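Local coordinates for protein tonb-dependent siderophore receptor (Acinetobacter baumannii, PDB 5FR8) that probably takes up iron across the outer membrane by binding ferric siderophores, possibly ferric enterobactin, as a TonB-dependent receptor, at residues N353-I358 with V367-T372; I412-I417 with G432-D437. All blocks are in the same frame, centred on the assembly; numbering follows the deposited sequence.

In the fold
Contacts 1 and 2 lie in two successive hairpins of the transmembrane beta-barrel of this TonB-dependent receptor, with their centres about 12 Å apart. Strand 365-380 of contact 1 is the sheet neighbour of strand 407-422 of contact 2, so the four segments follow one another around the wall. Where they meet, Gly371 N probably donates to Tyr416 O at 3.0 Å, while Leu368 CD1 packs on Ile417 CG1 at 3.6 Å. Tyr416 OH weakly joins Glu355 OE1 on the other side of the wall. That side, which also carries Arg434, looks toward the plug region, consistent with a lumen-facing surface.

Contact 1: N353-I358 with V367-T372; sequences NGEANI and VLTVGT
The amide of Asn357 and the hydroxyl of Thr369 meet from a non-hydrogen-bonded pair, their side chains lying side by side and pointing the same way. At the ND2 edge, Glu355 OE2 sits almost in the amide plane and accepts from ND2 at 3.2 Å through its anti lone pair, in a nearly straight bond (167°). Thr369 OG1 is displaced to one side of that plane, and ND2 reaches it in only a weak hydrogen bond of 3.1 Å, strongly bent at 125°. The methyl CG2 of Thr369 lies 3.8 Å from Glu355 OE2, in van der Waals contact. Gly371 pairs with Glu355 without adding a side chain.

The opposite face is mostly aliphatic: Val370 CG1 lies 4.3 Å from Ala356 CB and equally far from Ile358 CD1. Six backbone hydrogen bonds tie the strands through the pairs Gly354 with Thr372, Ala356 with Val370 and Ile358 with Leu368. Thr30, from the N-terminal part of the chain, touches Asn357, Val367 and Thr369. The chemistry thus divides the barrel wall: a linked carboxylate, amide and hydroxyl on the face toward Thr30, and largely apolar groups on the other, consistent with contact with membrane lipid.

Contact 2: I412-I417 with G432-D437; sequences IASAYI and GLRFDD
Arg434 runs from Tyr416 toward Ser414 on the facing strand, within an antiparallel hairpin of the beta-barrel characteristic of TonB-dependent receptors. Its CB lies 4.1 Å from Tyr416 CB, and CG comes closer to the same atom, at 3.8 Å. CG is anti to the backbone N (chi1 -160°), and the chain then runs extended to NE, which lies near Ser414. NE gives its N-H to Asp436 OD1, two residues along its own strand, in a 2.7 Å salt bridge close to the guanidinium plane. CZ passes 4.1 Å from Ser414 CB, and NH2 approaches that carbon to 3.4 Å. Beyond the hairpin, NH2 forms a salt bridge to Glu373 on the adjoining strand 365-380, while NH1 makes a weak hydrogen bond to the backbone O of Arg145 in the plug region. The buried guanidinium therefore has acidic partners on two strands, which would be expected to stabilise its positive charge.

Six backbone hydrogen bonds join Ala413 with Asp437, Ala415 with Phe435 and Ile417 with Leu433, whose side chains point to the other face. There Ile417 CG2 packs on Leu433 CB, and the Phe435 ring meets Trp445. On the face of Arg434, Asp436 OD1 is gripped by two donors: Arg434 NE meets the syn lone pair of OD1, whereas Ser414 OG donates from the anti side at 3.0 Å, 25° out of the carboxylate plane.

Contact 1: N353-I358 with V367-T372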
loop_
_atom_site.group_PDB
_atom_site.type_symbol
_atom_site.label_atom_id
_atom_site.label_comp_id
_atom_site.label_asym_id
_atom_site.label_seq_id
_atom_site.Cartn_x
_atom_site.Cartn_y
_atom_site.Cartn_z
ATOM N N ASN A 353 6.493 -14.938 -15.570
ATOM C CA ASN A 353 6.883 -13.815 -16.382
ATOM C C ASN A 353 8.084 -14.128 -17.275
ATOM O O ASN A 353 9.128 -14.581 -16.805
ATOM C CB ASN A 353 7.183 -12.637 -15.475
ATOM C CG ASN A 353 6.847 -11.324 -16.133
ATOM O OD1 ASN A 353 5.858 -10.677 -15.752
ATOM N ND2 ASN A 353 7.640 -10.927 -17.160
ATOM N N GLY A 354 7.941 -13.882 -18.570
ATOM C CA GLY A 354 9.066 -14.031 -19.497
ATOM C C GLY A 354 9.346 -12.719 -20.200
ATOM O O GLY A 354 8.420 -11.978 -20.499
ATOM N N GLU A 355 10.602 -12.427 -20.498
ATOM C CA GLU A 355 10.920 -11.109 -21.036
ATOM C C GLU A 355 12.253 -11.036 -21.714
ATOM O O GLU A 355 13.227 -11.538 -21.188
ATOM C CB GLU A 355 10.923 -10.121 -19.882
ATOM C CG GLU A 355 11.960 -9.026 -19.978
ATOM C CD GLU A 355 11.599 -7.818 -19.127
ATOM O OE1 GLU A 355 10.602 -7.883 -18.366
ATOM O OE2 GLU A 355 12.309 -6.797 -19.230
ATOM N N ALA A 356 12.313 -10.371 -22.855
ATOM C CA ALA A 356 13.587 -10.158 -23.564
ATOM C C ALA A 356 13.896 -8.673 -23.954
ATOM O O ALA A 356 12.997 -7.923 -24.347
ATOM C CB ALA A 356 13.600 -11.004 -24.804
ATOM N N ASN A 357 15.173 -8.290 -23.843
ATOM C CA ASN A 357 15.694 -6.958 -24.196
ATOM C C ASN A 357 16.684 -7.026 -25.347
ATOM O O ASN A 357 17.756 -7.602 -25.191
ATOM C CB ASN A 357 16.443 -6.385 -22.996
ATOM C CG ASN A 357 15.697 -6.595 -21.672
ATOM O OD1 ASN A 357 16.308 -6.972 -20.677
ATOM N ND2 ASN A 357 14.383 -6.345 -21.653
ATOM N N ILE A 358 16.356 -6.438 -26.497
ATOM C CA ILE A 358 17.262 -6.475 -27.660
ATOM C C ILE A 358 17.715 -5.090 -28.157
ATOM O O ILE A 358 16.893 -4.318 -28.642
ATOM C CB ILE A 358 16.604 -7.188 -28.865
ATOM C CG1 ILE A 358 15.861 -8.458 -28.429
ATOM C CG2 ILE A 358 17.652 -7.534 -29.918
ATOM C CD1 ILE A 358 14.427 -8.226 -28.029
ATOM N N VAL A 367 16.293 0.049 -27.981
ATOM C CA VAL A 367 16.339 -1.130 -27.154
ATOM C C VAL A 367 14.903 -1.630 -27.039
ATOM O O VAL A 367 14.082 -1.038 -26.328
ATOM C CB VAL A 367 16.956 -0.840 -25.771
ATOM C CG1 VAL A 367 16.960 -2.109 -24.911
ATOM C CG2 VAL A 367 18.366 -0.301 -25.924
ATOM N N LEU A 368 14.594 -2.702 -27.767
ATOM C CA LEU A 368 13.252 -3.263 -27.751
ATOM C C LEU A 368 13.090 -4.237 -26.608
ATOM O O LEU A 368 13.775 -5.256 -26.558
ATOM C CB LEU A 368 12.968 -3.974 -29.061
ATOM C CG LEU A 368 11.555 -4.519 -29.196
ATOM C CD1 LEU A 368 10.578 -3.390 -29.488
ATOM C CD2 LEU A 368 11.484 -5.586 -30.285
ATOM N N THR A 369 12.184 -3.921 -25.685
ATOM C CA THR A 369 11.721 -4.897 -24.692
ATOM C C THR A 369 10.425 -5.578 -25.172
ATOM O O THR A 369 9.522 -4.919 -25.683
ATOM C CB THR A 369 11.503 -4.241 -23.316
ATOM O OG1 THR A 369 12.774 -3.904 -22.750
ATOM C CG2 THR A 369 10.796 -5.176 -22.376
ATOM N N VAL A 370 10.344 -6.900 -25.028
ATOM C CA VAL A 370 9.102 -7.610 -25.322
ATOM C C VAL A 370 8.857 -8.666 -24.249
ATOM O O VAL A 370 9.785 -9.364 -23.851
ATOM C CB VAL A 370 9.148 -8.225 -26.718
ATOM C CG1 VAL A 370 10.400 -9.071 -26.867
ATOM C CG2 VAL A 370 7.884 -9.027 -26.978
ATOM N N GLY A 371 7.623 -8.765 -23.755
ATOM C CA GLY A 371 7.356 -9.567 -22.552
ATOM C C GLY A 371 5.999 -10.250 -22.442
ATOM O O GLY A 371 5.029 -9.823 -23.068
ATOM N N THR A 372 5.948 -11.318 -21.636
ATOM C CA THR A 372 4.711 -12.027 -21.328
ATOM C C THR A 372 4.565 -12.165 -19.844
ATOM O O THR A 372 5.560 -12.306 -19.129
ATOM C CB THR A 372 4.715 -13.461 -21.876
ATOM O OG1 THR A 372 4.781 -13.425 -23.298
ATOM C CG2 THR A 372 3.441 -14.200 -21.464
#

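Contact 2: I412-I417 with G432-D437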
loop_
_atom_site.group_PDB
_atom_site.type_symbol
_atom_site.label_atom_id
_atom_site.label_comp_id
_atom_site.label_asym_id
_atom_site.label_seq_id
_atom_site.Cartn_x
_atom_site.Cartn_y
_atom_site.Cartn_z
ATOM N N ILE A 412 -5.082 -13.434 -15.191
ATOM C CA ILE A 412 -4.687 -12.343 -16.060
ATOM C C ILE A 412 -3.582 -12.831 -16.946
ATOM O O ILE A 412 -2.567 -13.313 -16.449
ATOM C CB ILE A 412 -4.135 -11.128 -15.297
ATOM C CG1 ILE A 412 -5.196 -10.548 -14.351
ATOM C CG2 ILE A 412 -3.699 -10.060 -16.296
ATOM C CD1 ILE A 412 -4.755 -9.321 -13.589
ATOM N N ALA A 413 -3.791 -12.714 -18.250
ATOM C CA ALA A 413 -2.756 -12.988 -19.203
ATOM C C ALA A 413 -2.396 -11.687 -19.903
ATOM O O ALA A 413 -3.284 -10.934 -20.324
ATOM C CB ALA A 413 -3.232 -14.008 -20.202
ATOM N N SER A 414 -1.093 -11.419 -20.012
ATOM C CA SER A 414 -0.606 -10.119 -20.463
ATOM C C SER A 414 0.568 -10.268 -21.401
ATOM O O SER A 414 1.363 -11.179 -21.270
ATOM C CB SER A 414 -0.158 -9.282 -19.259
ATOM O OG SER A 414 -1.088 -9.372 -18.187
ATOM N N ALA A 415 0.677 -9.353 -22.349
ATOM C CA ALA A 415 1.887 -9.195 -23.166
ATOM C C ALA A 415 2.142 -7.699 -23.414
ATOM O O ALA A 415 1.203 -6.885 -23.416
ATOM C CB ALA A 415 1.741 -9.916 -24.491
ATOM N N TYR A 416 3.404 -7.337 -23.622
ATOM C CA TYR A 416 3.750 -5.935 -23.817
ATOM C C TYR A 416 4.977 -5.765 -24.703
ATOM O O TYR A 416 5.802 -6.674 -24.844
ATOM C CB TYR A 416 3.971 -5.265 -22.474
ATOM C CG TYR A 416 5.004 -5.949 -21.595
ATOM C CD1 TYR A 416 4.661 -7.023 -20.756
ATOM C CD2 TYR A 416 6.310 -5.504 -21.574
ATOM C CE1 TYR A 416 5.603 -7.626 -19.947
ATOM C CE2 TYR A 416 7.257 -6.106 -20.783
ATOM C CZ TYR A 416 6.896 -7.158 -19.969
ATOM O OH TYR A 416 7.859 -7.739 -19.186
ATOM N N ILE A 417 5.080 -4.589 -25.307
ATOM C CA ILE A 417 6.240 -4.243 -26.127
ATOM C C ILE A 417 6.676 -2.820 -25.796
ATOM O O ILE A 417 5.851 -1.965 -25.469
ATOM C CB ILE A 417 5.946 -4.384 -27.624
ATOM C CG1 ILE A 417 7.183 -4.025 -28.435
ATOM C CG2 ILE A 417 4.795 -3.481 -28.022
ATOM C CD1 ILE A 417 7.162 -4.556 -29.861
ATOM N N GLY A 432 5.736 2.504 -25.099
ATOM C CA GLY A 432 5.266 1.199 -24.653
ATOM C C GLY A 432 3.783 0.957 -24.869
ATOM O O GLY A 432 2.988 1.880 -24.912
ATOM N N LEU A 433 3.426 -0.314 -25.015
ATOM C CA LEU A 433 2.035 -0.734 -25.111
ATOM C C LEU A 433 1.868 -2.023 -24.312
ATOM O O LEU A 433 2.695 -2.933 -24.392
ATOM C CB LEU A 433 1.648 -0.967 -26.568
ATOM C CG LEU A 433 0.198 -1.361 -26.854
ATOM C CD1 LEU A 433 -0.792 -0.361 -26.276
ATOM C CD2 LEU A 433 -0.009 -1.485 -28.349
ATOM N N ARG A 434 0.812 -2.088 -23.516
ATOM C CA ARG A 434 0.567 -3.256 -22.698
ATOM C C ARG A 434 -0.856 -3.761 -22.938
ATOM O O ARG A 434 -1.816 -2.994 -22.905
ATOM C CB ARG A 434 0.775 -2.950 -21.215
ATOM C CG ARG A 434 1.007 -4.200 -20.386
ATOM C CD ARG A 434 0.539 -4.056 -18.952
ATOM N NE ARG A 434 0.430 -5.353 -18.286
ATOM C CZ ARG A 434 1.375 -5.889 -17.531
ATOM N NH1 ARG A 434 2.526 -5.250 -17.329
ATOM N NH2 ARG A 434 1.165 -7.072 -16.977
ATOM N N PHE A 435 -0.970 -5.057 -23.201
ATOM C CA PHE A 435 -2.247 -5.721 -23.371
ATOM C C PHE A 435 -2.511 -6.571 -22.160
ATOM O O PHE A 435 -1.626 -7.308 -21.721
ATOM C CB PHE A 435 -2.175 -6.633 -24.587
ATOM C CG PHE A 435 -3.404 -7.455 -24.803
ATOM C CD1 PHE A 435 -4.525 -6.896 -25.392
ATOM C CD2 PHE A 435 -3.429 -8.793 -24.440
ATOM C CE1 PHE A 435 -5.656 -7.652 -25.596
ATOM C CE2 PHE A 435 -4.552 -9.562 -24.656
ATOM C CZ PHE A 435 -5.668 -8.986 -25.235
ATOM N N ASP A 436 -3.721 -6.475 -21.622
ATOM C CA ASP A 436 -4.102 -7.255 -20.430
ATOM C C ASP A 436 -5.454 -7.927 -20.642
ATOM O O ASP A 436 -6.384 -7.288 -21.120
ATOM C CB ASP A 436 -4.176 -6.361 -19.193
ATOM C CG ASP A 436 -2.839 -5.755 -18.834
ATOM O OD1 ASP A 436 -2.020 -6.494 -18.204
ATOM O OD2 ASP A 436 -2.621 -4.554 -19.197
ATOM N N ASP A 437 -5.553 -9.211 -20.309
ATOM C CA ASP A 437 -6.797 -9.934 -20.475
ATOM C C ASP A 437 -7.098 -10.656 -19.184
ATOM O O ASP A 437 -6.384 -11.575 -18.797
ATOM C CB ASP A 437 -6.699 -10.930 -21.624
ATOM C CG ASP A 437 -8.047 -11.553 -22.003
ATOM O OD1 ASP A 437 -9.112 -11.001 -21.693
ATOM O OD2 ASP A 437 -8.035 -12.610 -22.654
#